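Local coordinates for oxidase/hydroxylase (Streptomyces hygroscopicus subsp. hygroscopicus, PDB 4XCB), which carries out an oxidative cyclization in orthosomycin biosynthesis as an oxygenase that binds a metal ion, 2-oxoglutarate and hygromycin B, at the interface of chains A and B and the interface of chains A and C. Coordinates in Å, arbitrary orientation; residue numbers count along the deposited sequence, not the author numbering. Chains: chain A/B/C, oxidase/hydroxylase.

Chain A meets chain B in contact 1 and chain C in contacts 2, 3 and 4. The C-alpha centres of contacts 1 and 2 lie about 27 Å apart, while contacts 3 and 4 are about 9 Å apart and share A:Phe231, C:Leu123 and C:Ser124. Contacts 2 and 3 repeat one pairing: A:Arg121 against C:Gln84 and C:Tyr135, then C:Arg121 against A:Gln84 and A:Tyr135. Strands 128-130 and 133-135 serve contacts 1, 2 and 3; contact 4 straddles the A-C two-fold axis. One copy could thus bridge two neighbours in the deposited tetramer, although the structure alone does not show that this form exists in solution.

Contact 1: the interface of chains A and B. Residues chain A 9, 12, 16, 129, 132, 134; chain B 165-167.
The carboxylate oxygen A:Asp16 OD2 receives the backbone N-H of B:Asn166 at 2.8 Å on its syn side, though tilted out of the carboxylate plane, and is paired with a water that reaches the backbone N of B:Phe167. The other oxygen, A:Asp16 OD1, takes the side-chain amide B:Asn166 ND2 at 3.0 Å, again syn and tilted from the plane, so one carboxylate holds both main chain and side chain of B:Asn166. With CG anti to its own backbone N (chi1 170°), A:Asp16 turns out from helix 9-18 toward chain B. The amide of B:Asn166 lies flat on A:Tyr129, the planes being 2° apart, and B:Asn166 CB sits over the ring centre, 3.5 Å from the centroid of A:Tyr129. The same tyrosine directs its edge at a face of B:Phe167, with A:Tyr129 CE2 3.7 Å from B:Phe167 CZ, while A:Leu12 CB packs on the opposite face. A:Leu134 CD1 and the carbonyl oxygen of A:Gly132 border the rim of that phenyl. A second water links A:Tyr129 OH (3.0 Å to the water) with B:Asn166 O. An alanine in place of A:Tyr129 would probably leave the amide of B:Asn166 without its stacking surface and take away the edge that packs on one face of B:Phe167. The patch, repeated by two-fold symmetry, plugs B:Phe167 into chain A and may thereby support the deposited tetramer.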
loop_
_atom_site.group_PDB
_atom_site.type_symbol
_atom_site.label_atom_id
_atom_site.label_comp_id
_atom_site.label_asym_id
_atom_site.label_seq_id
_atom_site.Cartn_x
_atom_site.Cartn_y
_atom_site.Cartn_z
ATOM N N ARG A 9 9.625 -20.912 -3.549
ATOM C CA ARG A 9 9.819 -19.495 -3.852
ATOM C C ARG A 9 9.112 -19.136 -5.155
ATOM O O ARG A 9 8.424 -18.110 -5.251
ATOM C CB ARG A 9 11.316 -19.159 -3.955
ATOM C CG ARG A 9 12.049 -19.048 -2.628
ATOM C CD ARG A 9 11.508 -17.898 -1.797
ATOM N NE ARG A 9 10.658 -18.363 -0.705
ATOM C CZ ARG A 9 10.018 -17.558 0.141
ATOM N NH1 ARG A 9 10.126 -16.243 0.013
ATOM N NH2 ARG A 9 9.270 -18.069 1.111
ATOM N N LEU A 12 5.209 -19.235 -4.733
ATOM C CA LEU A 12 4.783 -17.984 -4.092
ATOM C C LEU A 12 4.852 -16.806 -5.059
ATOM O O LEU A 12 3.954 -15.953 -5.073
ATOM C CB LEU A 12 5.628 -17.688 -2.852
ATOM C CG LEU A 12 5.418 -18.645 -1.685
ATOM C CD1 LEU A 12 6.521 -18.497 -0.659
ATOM C CD2 LEU A 12 4.064 -18.363 -1.052
ATOM N N ASP A 16 1.533 -14.717 -6.086
ATOM C CA ASP A 16 1.506 -13.294 -5.811
ATOM C C ASP A 16 1.229 -12.525 -7.093
ATOM O O ASP A 16 0.396 -11.624 -7.129
ATOM C CB ASP A 16 2.829 -12.847 -5.201
ATOM C CG ASP A 16 2.959 -11.341 -5.118
ATOM O OD1 ASP A 16 2.063 -10.675 -4.559
ATOM O OD2 ASP A 16 3.985 -10.809 -5.603
ATOM N N TYR A 129 0.704 -7.769 1.712
ATOM C CA TYR A 129 1.993 -8.433 1.815
ATOM C C TYR A 129 2.816 -7.725 2.882
ATOM O O TYR A 129 2.809 -6.495 2.967
ATOM C CB TYR A 129 2.733 -8.418 0.455
ATOM C CG TYR A 129 4.171 -8.849 0.567
ATOM C CD1 TYR A 129 5.178 -7.930 0.828
ATOM C CD2 TYR A 129 4.523 -10.180 0.423
ATOM C CE1 TYR A 129 6.490 -8.327 0.954
ATOM C CE2 TYR A 129 5.829 -10.584 0.538
ATOM C CZ TYR A 129 6.815 -9.650 0.791
ATOM O OH TYR A 129 8.119 -10.076 0.904
ATOM N N GLY A 132 7.801 -10.762 3.967
ATOM C CA GLY A 132 8.024 -12.088 3.422
ATOM C C GLY A 132 6.799 -12.971 3.325
ATOM O O GLY A 132 6.875 -14.128 2.891
ATOM N N LEU A 134 2.561 -13.397 2.228
ATOM C CA LEU A 134 1.264 -12.989 1.691
ATOM C C LEU A 134 0.172 -13.111 2.734
ATOM O O LEU A 134 0.152 -14.056 3.522
ATOM C CB LEU A 134 0.877 -13.828 0.490
ATOM C CG LEU A 134 1.721 -13.553 -0.751
ATOM C CD1 LEU A 134 1.619 -14.760 -1.650
ATOM C CD2 LEU A 134 1.234 -12.309 -1.465
ATOM N N ALA B 165 5.162 -7.333 -8.273
ATOM C CA ALA B 165 5.730 -8.456 -7.526
ATOM C C ALA B 165 6.228 -8.032 -6.149
ATOM O O ALA B 165 6.838 -6.967 -5.993
ATOM C CB ALA B 165 6.877 -9.101 -8.309
ATOM N N ASN B 166 5.980 -8.885 -5.162
ATOM C CA ASN B 166 6.475 -8.679 -3.810
ATOM C C ASN B 166 7.694 -9.546 -3.482
ATOM O O ASN B 166 8.373 -9.313 -2.487
ATOM C CB ASN B 166 5.346 -8.948 -2.807
ATOM C CG ASN B 166 4.305 -7.863 -2.820
ATOM O OD1 ASN B 166 4.625 -6.695 -2.609
ATOM N ND2 ASN B 166 3.057 -8.226 -3.085
ATOM N N PHE B 167 7.985 -10.533 -4.341
ATOM C CA PHE B 167 9.085 -11.468 -4.124
ATOM C C PHE B 167 10.112 -11.294 -5.246
ATOM O O PHE B 167 9.730 -10.963 -6.364
ATOM C CB PHE B 167 8.603 -12.927 -4.123
ATOM C CG PHE B 167 7.656 -13.275 -3.009
ATOM C CD1 PHE B 167 8.130 -13.508 -1.729
ATOM C CD2 PHE B 167 6.302 -13.417 -3.254
ATOM C CE1 PHE B 167 7.260 -13.853 -0.703
ATOM C CE2 PHE B 167 5.423 -13.764 -2.224
ATOM C CZ PHE B 167 5.905 -13.978 -0.957
HETATM O O HOH W 1 6.250 -12.076 -6.355
HETATM O O HOH W 2 10.485 -10.128 -0.946
#

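Contact 2: the interface of chains A and C. Residues chain A 114, 117-121; chain C 83-84, 130, 133, 135.
C:Tyr135 presents one face to A:Arg121 and its edge to A:Val119, forming the apolar centre of this part of the two-fold interface between two copies of a PhyH-family oxygenase built on the double-stranded beta-helix. A:Arg121 CB stands over the middle of the ring, 3.7 Å from the centroid of C:Tyr135, while A:Val119 CB comes in at the edge, in the ring plane, 3.8 Å from C:Tyr135 CE1. The phenol oxygen C:Tyr135 OH then accepts the backbone N-H of A:Gly120 at 3.0 Å, nearly straight at 162°. A:Arg121 bends at chi2 (-85°) and lays its guanidinium over C:His130, the planes 21° apart; A:Arg121 NH1 hovers above the imidazole centre, 3.5 Å from the centroid of C:His130, in a cation-pi contact. C:Gln84 NE2 donates in its amide plane to A:Arg121 O at 2.8 Å, although it stands above the carbonyl plane of A:Arg121, and also bonds C:Asn83 O, which should limit the amide's rotation. At the outer rim C:Lys133 hooks round at its last torsion to put NZ 3.0 Å from A:Gln118 O, and a water ties the same amine nitrogen to A:Gln118 N. A:Arg117 NH1 reaches C:Asn83 OD1 at 2.9 Å, the oxygen lying in the guanidinium plane.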
loop_
_atom_site.group_PDB
_atom_site.type_symbol
_atom_site.label_atom_id
_atom_site.label_comp_id
_atom_site.label_asym_id
_atom_site.label_seq_id
_atom_site.Cartn_x
_atom_site.Cartn_y
_atom_site.Cartn_z
ATOM N N LEU A 114 -24.012 1.650 -2.244
ATOM C CA LEU A 114 -24.585 1.451 -0.915
ATOM C C LEU A 114 -25.642 2.482 -0.543
ATOM O O LEU A 114 -25.878 2.734 0.641
ATOM C CB LEU A 114 -23.486 1.469 0.142
ATOM C CG LEU A 114 -22.465 0.342 0.046
ATOM C CD1 LEU A 114 -21.359 0.566 1.050
ATOM C CD2 LEU A 114 -23.147 -0.991 0.289
ATOM N N ARG A 117 -23.670 6.221 -1.114
ATOM C CA ARG A 117 -22.278 6.200 -1.532
ATOM C C ARG A 117 -21.953 4.974 -2.367
ATOM O O ARG A 117 -22.615 3.939 -2.281
ATOM C CB ARG A 117 -21.351 6.235 -0.313
ATOM C CG ARG A 117 -21.353 4.939 0.478
ATOM C CD ARG A 117 -20.688 5.103 1.832
ATOM N NE ARG A 117 -21.559 5.814 2.762
ATOM C CZ ARG A 117 -21.135 6.430 3.863
ATOM N NH1 ARG A 117 -19.843 6.436 4.168
ATOM N NH2 ARG A 117 -22.009 7.047 4.651
ATOM N N GLN A 118 -20.904 5.104 -3.161
ATOM C CA GLN A 118 -20.360 3.988 -3.913
ATOM C C GLN A 118 -18.969 3.618 -3.378
ATOM O O GLN A 118 -18.124 4.490 -3.181
ATOM C CB GLN A 118 -20.300 4.372 -5.385
ATOM C CG GLN A 118 -19.760 3.335 -6.295
ATOM C CD GLN A 118 -19.780 3.810 -7.729
ATOM O OE1 GLN A 118 -18.870 4.517 -8.179
ATOM N NE2 GLN A 118 -20.832 3.443 -8.455
ATOM N N VAL A 119 -18.724 2.337 -3.129
ATOM C CA VAL A 119 -17.414 1.928 -2.631
ATOM C C VAL A 119 -16.713 1.039 -3.648
ATOM O O VAL A 119 -17.366 0.404 -4.481
ATOM C CB VAL A 119 -17.528 1.204 -1.263
ATOM C CG1 VAL A 119 -18.113 2.140 -0.227
ATOM C CG2 VAL A 119 -18.398 -0.057 -1.373
ATOM N N GLY A 120 -15.382 1.019 -3.599
ATOM C CA GLY A 120 -14.587 0.275 -4.562
ATOM C C GLY A 120 -13.589 -0.704 -3.973
ATOM O O GLY A 120 -12.681 -1.166 -4.664
ATOM N N ARG A 121 -13.737 -0.986 -2.688
ATOM C CA ARG A 121 -12.983 -2.046 -2.025
ATOM C C ARG A 121 -13.967 -3.000 -1.364
ATOM O O ARG A 121 -14.965 -2.567 -0.781
ATOM C CB ARG A 121 -12.021 -1.480 -0.980
ATOM C CG ARG A 121 -10.781 -0.808 -1.540
ATOM C CD ARG A 121 -9.712 -1.858 -1.811
ATOM N NE ARG A 121 -8.529 -1.354 -2.505
ATOM C CZ ARG A 121 -8.471 -1.130 -3.811
ATOM N NH1 ARG A 121 -9.546 -1.342 -4.556
ATOM N NH2 ARG A 121 -7.345 -0.696 -4.376
ATOM N N ASN C 83 -17.003 2.103 5.548
ATOM C CA ASN C 83 -17.398 2.103 4.137
ATOM C C ASN C 83 -17.619 0.700 3.548
ATOM O O ASN C 83 -17.175 0.388 2.440
ATOM C CB ASN C 83 -16.362 2.880 3.304
ATOM C CG ASN C 83 -16.531 4.392 3.435
ATOM O OD1 ASN C 83 -17.587 4.940 3.110
ATOM N ND2 ASN C 83 -15.504 5.066 3.940
ATOM N N GLN C 84 -18.318 -0.127 4.320
ATOM C CA GLN C 84 -18.758 -1.463 3.942
ATOM C C GLN C 84 -20.162 -1.618 4.477
ATOM O O GLN C 84 -20.548 -0.889 5.388
ATOM C CB GLN C 84 -17.869 -2.557 4.547
ATOM C CG GLN C 84 -16.388 -2.482 4.182
ATOM C CD GLN C 84 -16.103 -3.013 2.780
ATOM O OE1 GLN C 84 -15.961 -4.217 2.579
ATOM N NE2 GLN C 84 -15.996 -2.111 1.807
ATOM N N HIS C 130 -8.893 4.139 -0.518
ATOM C CA HIS C 130 -9.068 3.997 -1.967
ATOM C C HIS C 130 -10.068 5.020 -2.480
ATOM O O HIS C 130 -11.180 5.120 -1.965
ATOM C CB HIS C 130 -9.520 2.574 -2.301
ATOM C CG HIS C 130 -9.776 2.331 -3.761
ATOM N ND1 HIS C 130 -8.768 2.282 -4.698
ATOM C CD2 HIS C 130 -10.928 2.084 -4.432
ATOM C CE1 HIS C 130 -9.288 2.024 -5.887
ATOM N NE2 HIS C 130 -10.594 1.901 -5.754
ATOM N N LYS C 133 -11.954 7.359 0.077
ATOM C CA LYS C 133 -12.639 6.688 1.184
ATOM C C LYS C 133 -11.698 5.816 2.009
ATOM O O LYS C 133 -10.864 5.095 1.469
ATOM C CB LYS C 133 -13.795 5.835 0.659
ATOM C CG LYS C 133 -14.946 6.631 0.061
ATOM C CD LYS C 133 -16.086 5.715 -0.360
ATOM C CE LYS C 133 -17.301 6.512 -0.821
ATOM N NZ LYS C 133 -17.078 7.120 -2.162
ATOM N N TYR C 135 -11.173 2.609 4.479
ATOM C CA TYR C 135 -11.761 1.289 4.656
ATOM C C TYR C 135 -11.101 0.645 5.855
ATOM O O TYR C 135 -10.056 0.029 5.731
ATOM C CB TYR C 135 -11.576 0.433 3.396
ATOM C CG TYR C 135 -12.342 0.951 2.206
ATOM C CD1 TYR C 135 -13.663 0.588 1.994
ATOM C CD2 TYR C 135 -11.740 1.811 1.301
ATOM C CE1 TYR C 135 -14.371 1.066 0.914
ATOM C CE2 TYR C 135 -12.434 2.295 0.212
ATOM C CZ TYR C 135 -13.747 1.917 0.022
ATOM O OH TYR C 135 -14.465 2.380 -1.061
HETATM O O HOH W 3 -19.487 7.800 -3.309
#

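Contact 3: the interface of chains A and C. Residues chain A 84, 128, 135, 137, 231; chain C 121-124.
C:Leu123, C:Arg121 and A:Gln84 carry this contact, in which a glutamine of chain A reads the loop backbone of chain C, a part of the two-fold A-C interface that may help hold the two copies together. The carbonyl A:Gln84 OE1 accepts the N-H of C:Leu123 at 3.0 Å; the bond is straight at the hydrogen (175°), although the donor stands above the carbonyl plane. The amide nitrogen A:Gln84 NE2 donates to C:Arg121 O at 2.8 Å, and that oxygen does lie in the glutamine amide plane. Together the two bonds pin both ends of the amide and are consistent with the nitrogen and oxygen as modelled; a bend at chi2 (-81°) turns the group toward the loop. C:Leu123 crosses the glutamine at a slant: its CG lies 3.7 Å from A:Gln84 CD, CD1 meets A:Pro137 CB at 3.8 Å, and CD2 rests near the CB of A:Tyr135. Its CB approaches A:Phe231 at the ring edge, in plane. C:Arg121 crosses A:Tyr135 at about a right angle, with CB over the ring centre, 3.7 Å from the A:Tyr135 centroid. A water joins C:Arg121 NE to the hydroxyl A:Thr128 OG1. C:Ser124 CB caps the face of A:Phe231, 3.5 Å from its centroid. The serine's turn is tied within chain C by C:Asp122 OD1, which accepts C:Ser124 N and C:Ser124 OG from the same face, the hydroxyl at 2.7 Å.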
loop_
_atom_site.group_PDB
_atom_site.type_symbol
_atom_site.label_atom_id
_atom_site.label_comp_id
_atom_site.label_asym_id
_atom_site.label_seq_id
_atom_site.Cartn_x
_atom_site.Cartn_y
_atom_site.Cartn_z
ATOM N N GLN A 84 -2.935 -16.540 8.437
ATOM C CA GLN A 84 -3.755 -16.187 9.604
ATOM C C GLN A 84 -4.249 -17.480 10.234
ATOM O O GLN A 84 -4.301 -18.507 9.550
ATOM C CB GLN A 84 -4.963 -15.335 9.210
ATOM C CG GLN A 84 -4.623 -14.055 8.504
ATOM C CD GLN A 84 -4.209 -12.963 9.472
ATOM O OE1 GLN A 84 -5.037 -12.336 10.113
ATOM N NE2 GLN A 84 -2.918 -12.719 9.549
ATOM N N THR A 128 -2.869 -8.257 1.213
ATOM C CA THR A 128 -1.651 -7.490 1.355
ATOM C C THR A 128 -0.434 -8.400 1.476
ATOM O O THR A 128 -0.520 -9.623 1.308
ATOM C CB THR A 128 -1.779 -6.531 2.570
ATOM O OG1 THR A 128 -0.699 -5.595 2.600
ATOM C CG2 THR A 128 -1.802 -7.294 3.854
ATOM N N TYR A 135 -0.735 -12.141 2.723
ATOM C CA TYR A 135 -1.903 -12.159 3.582
ATOM C C TYR A 135 -3.161 -11.967 2.727
ATOM O O TYR A 135 -3.576 -10.845 2.474
ATOM C CB TYR A 135 -1.795 -11.070 4.658
ATOM C CG TYR A 135 -0.657 -11.292 5.621
ATOM C CD1 TYR A 135 -0.812 -12.129 6.725
ATOM C CD2 TYR A 135 0.568 -10.675 5.435
ATOM C CE1 TYR A 135 0.222 -12.332 7.632
ATOM C CE2 TYR A 135 1.617 -10.870 6.339
ATOM C CZ TYR A 135 1.436 -11.707 7.429
ATOM O OH TYR A 135 2.459 -11.937 8.327
ATOM N N PRO A 137 -7.145 -12.739 2.536
ATOM C CA PRO A 137 -8.145 -13.197 3.508
ATOM C C PRO A 137 -9.157 -14.214 2.963
ATOM O O PRO A 137 -9.816 -14.857 3.782
ATOM C CB PRO A 137 -8.840 -11.899 3.917
ATOM C CG PRO A 137 -8.719 -11.030 2.728
ATOM C CD PRO A 137 -7.389 -11.355 2.097
ATOM N N PHE A 231 -11.971 -15.043 12.088
ATOM C CA PHE A 231 -12.982 -14.024 12.367
ATOM C C PHE A 231 -13.882 -13.755 11.162
ATOM O O PHE A 231 -14.759 -12.901 11.245
ATOM C CB PHE A 231 -12.330 -12.713 12.836
ATOM C CG PHE A 231 -11.217 -12.237 11.961
ATOM C CD1 PHE A 231 -9.897 -12.563 12.247
ATOM C CD2 PHE A 231 -11.490 -11.482 10.837
ATOM C CE1 PHE A 231 -8.872 -12.131 11.433
ATOM C CE2 PHE A 231 -10.461 -11.054 10.016
ATOM C CZ PHE A 231 -9.155 -11.388 10.315
ATOM N N ARG C 121 0.802 -9.317 10.479
ATOM C CA ARG C 121 -0.423 -8.615 10.105
ATOM C C ARG C 121 -1.608 -9.310 10.740
ATOM O O ARG C 121 -1.623 -10.531 10.810
ATOM C CB ARG C 121 -0.593 -8.583 8.589
ATOM C CG ARG C 121 0.305 -7.563 7.904
ATOM C CD ARG C 121 -0.346 -6.184 8.012
ATOM N NE ARG C 121 0.469 -5.123 7.435
ATOM C CZ ARG C 121 1.505 -4.567 8.055
ATOM N NH1 ARG C 121 1.847 -4.986 9.266
ATOM N NH2 ARG C 121 2.190 -3.595 7.474
ATOM N N ASP C 122 -2.558 -8.535 11.270
ATOM C CA ASP C 122 -3.840 -9.071 11.752
ATOM C C ASP C 122 -4.902 -8.547 10.801
ATOM O O ASP C 122 -5.180 -7.343 10.800
ATOM C CB ASP C 122 -4.126 -8.626 13.190
ATOM C CG ASP C 122 -5.398 -9.267 13.775
ATOM O OD1 ASP C 122 -6.289 -9.686 13.001
ATOM O OD2 ASP C 122 -5.498 -9.350 15.019
ATOM N N LEU C 123 -5.486 -9.413 9.976
ATOM C CA LEU C 123 -6.354 -8.901 8.917
ATOM C C LEU C 123 -7.682 -8.350 9.464
ATOM O O LEU C 123 -8.437 -7.711 8.732
ATOM C CB LEU C 123 -6.608 -9.971 7.854
ATOM C CG LEU C 123 -5.343 -10.338 7.085
ATOM C CD1 LEU C 123 -5.731 -11.310 6.025
ATOM C CD2 LEU C 123 -4.702 -9.097 6.473
ATOM N N SER C 124 -7.969 -8.574 10.743
ATOM C CA SER C 124 -9.179 -7.989 11.315
ATOM C C SER C 124 -9.074 -6.485 11.552
ATOM O O SER C 124 -10.095 -5.808 11.742
ATOM C CB SER C 124 -9.538 -8.679 12.635
ATOM O OG SER C 124 -8.565 -8.401 13.627
HETATM O O HOH W 4 1.030 -4.573 4.724
#

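Contact 4: the interface of chains A and C. Residues chain A 123-124, 231-233; chain C 123-124, 231-233.
A:Phe231 turns an edge onto the face of C:Phe232, and C:Phe231 does the same to A:Phe232, in a patch on the two-fold axis that probably joins the two copies in the deposited assembly. A:Phe231 CD2 lies over the centre of C:Phe232, with ring centroids 5.3 Å apart and planes at 61°. C:Phe231 in turn has A:Ser124 CB over its face, 3.6 Å from the centroid of C:Phe231, and A:Leu123 CB at its edge. At the edge of A:Phe232, in plane, is the carbonyl oxygen of A:Ser124. A:Phe232 CE1 and C:Phe232 CE1 meet across the axis at 3.9 Å, giving a four-ring cluster. An alanine in place of A:Phe231 would probably open a gap beside C:Phe232 and leave C:Ser124 CB without the ring it packs on. Beside the rings runs a short antiparallel beta bridge, centred on A:Phe232 and C:Phe232: C:Thr233 N donates to A:Phe231 O at 2.8 Å and A:Thr233 N to C:Phe231 O at 2.8 Å. The hydroxyl A:Thr233 OG1 adds a second bond to C:Phe231 O at 3.2 Å, from above the carbonyl plane and on the same face as the N-H; its counterpart in chain C is weak. With OG1 between the backbone N and carbonyl carbon (chi1 60°), A:Thr233 directs its methyl toward the axis, where A:Thr233 CG2 and C:Thr233 CG2 press together at 3.4 Å, tighter than normal packing.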
loop_
_atom_site.group_PDB
_atom_site.type_symbol
_atom_site.label_atom_id
_atom_site.label_comp_id
_atom_site.label_asym_id
_atom_site.label_seq_id
_atom_site.Cartn_x
_atom_site.Cartn_y
_atom_site.Cartn_z
ATOM N N LEU A 123 -13.626 -5.660 1.516
ATOM C CA LEU A 123 -12.605 -5.998 2.493
ATOM C C LEU A 123 -12.495 -7.519 2.673
ATOM O O LEU A 123 -11.484 -7.991 3.179
ATOM C CB LEU A 123 -12.861 -5.273 3.827
ATOM C CG LEU A 123 -12.525 -3.766 3.757
ATOM C CD1 LEU A 123 -12.682 -3.081 5.115
ATOM C CD2 LEU A 123 -11.130 -3.495 3.204
ATOM N N SER A 124 -13.468 -8.292 2.180
ATOM C CA SER A 124 -13.395 -9.754 2.286
ATOM C C SER A 124 -12.317 -10.337 1.385
ATOM O O SER A 124 -11.879 -11.480 1.574
ATOM C CB SER A 124 -14.748 -10.413 1.944
ATOM O OG SER A 124 -15.137 -10.155 0.602
ATOM N N PHE A 231 -11.971 -15.043 12.088
ATOM C CA PHE A 231 -12.982 -14.024 12.367
ATOM C C PHE A 231 -13.882 -13.755 11.162
ATOM O O PHE A 231 -14.759 -12.901 11.245
ATOM C CB PHE A 231 -12.330 -12.713 12.836
ATOM C CG PHE A 231 -11.217 -12.237 11.961
ATOM C CD1 PHE A 231 -9.897 -12.563 12.247
ATOM C CD2 PHE A 231 -11.490 -11.482 10.837
ATOM C CE1 PHE A 231 -8.872 -12.131 11.433
ATOM C CE2 PHE A 231 -10.461 -11.054 10.016
ATOM C CZ PHE A 231 -9.155 -11.388 10.315
ATOM N N PHE A 232 -13.657 -14.456 10.048
ATOM C CA PHE A 232 -14.606 -14.420 8.933
ATOM C C PHE A 232 -15.780 -15.345 9.227
ATOM O O PHE A 232 -15.594 -16.416 9.810
ATOM C CB PHE A 232 -13.952 -14.843 7.607
ATOM C CG PHE A 232 -13.297 -13.712 6.850
ATOM C CD1 PHE A 232 -12.734 -12.637 7.514
ATOM C CD2 PHE A 232 -13.223 -13.756 5.466
ATOM C CE1 PHE A 232 -12.124 -11.608 6.801
ATOM C CE2 PHE A 232 -12.612 -12.743 4.758
ATOM C CZ PHE A 232 -12.065 -11.677 5.415
ATOM N N THR A 233 -16.986 -14.933 8.842
ATOM C CA THR A 233 -18.146 -15.822 8.942
ATOM C C THR A 233 -18.164 -16.850 7.807
ATOM O O THR A 233 -17.589 -16.626 6.735
ATOM C CB THR A 233 -19.484 -15.049 8.910
ATOM O OG1 THR A 233 -19.603 -14.323 7.679
ATOM C CG2 THR A 233 -19.606 -14.106 10.083
ATOM N N LEU C 123 -5.486 -9.413 9.976
ATOM C CA LEU C 123 -6.354 -8.901 8.917
ATOM C C LEU C 123 -7.682 -8.350 9.464
ATOM O O LEU C 123 -8.437 -7.711 8.732
ATOM C CB LEU C 123 -6.608 -9.971 7.854
ATOM C CG LEU C 123 -5.343 -10.338 7.085
ATOM C CD1 LEU C 123 -5.731 -11.310 6.025
ATOM C CD2 LEU C 123 -4.702 -9.097 6.473
ATOM N N SER C 124 -7.969 -8.574 10.743
ATOM C CA SER C 124 -9.179 -7.989 11.315
ATOM C C SER C 124 -9.074 -6.485 11.552
ATOM O O SER C 124 -10.095 -5.808 11.742
ATOM C CB SER C 124 -9.538 -8.679 12.635
ATOM O OG SER C 124 -8.565 -8.401 13.627
ATOM N N PHE C 231 -19.345 -9.584 6.974
ATOM C CA PHE C 231 -18.761 -10.919 6.942
ATOM C C PHE C 231 -17.826 -11.169 8.119
ATOM O O PHE C 231 -17.220 -12.230 8.200
ATOM C CB PHE C 231 -18.011 -11.164 5.628
ATOM C CG PHE C 231 -17.095 -10.048 5.248
ATOM C CD1 PHE C 231 -17.546 -9.012 4.439
ATOM C CD2 PHE C 231 -15.786 -10.022 5.702
ATOM C CE1 PHE C 231 -16.701 -7.975 4.096
ATOM C CE2 PHE C 231 -14.955 -8.985 5.364
ATOM C CZ PHE C 231 -15.415 -7.963 4.579
ATOM N N PHE C 232 -17.691 -10.189 9.011
ATOM C CA PHE C 232 -16.964 -10.387 10.268
ATOM C C PHE C 232 -17.885 -11.066 11.255
ATOM O O PHE C 232 -19.070 -10.744 11.319
ATOM C CB PHE C 232 -16.469 -9.068 10.881
ATOM C CG PHE C 232 -15.122 -8.615 10.377
ATOM C CD1 PHE C 232 -14.697 -8.923 9.089
ATOM C CD2 PHE C 232 -14.275 -7.874 11.197
ATOM C CE1 PHE C 232 -13.461 -8.495 8.637
ATOM C CE2 PHE C 232 -13.033 -7.450 10.738
ATOM C CZ PHE C 232 -12.632 -7.755 9.454
ATOM N N THR C 233 -17.335 -11.988 12.033
ATOM C CA THR C 233 -18.086 -12.598 13.131
ATOM C C THR C 233 -18.203 -11.663 14.332
ATOM O O THR C 233 -17.374 -10.787 14.538
ATOM C CB THR C 233 -17.428 -13.908 13.579
ATOM O OG1 THR C 233 -16.150 -13.637 14.169
ATOM C CG2 THR C 233 -17.236 -14.841 12.418
#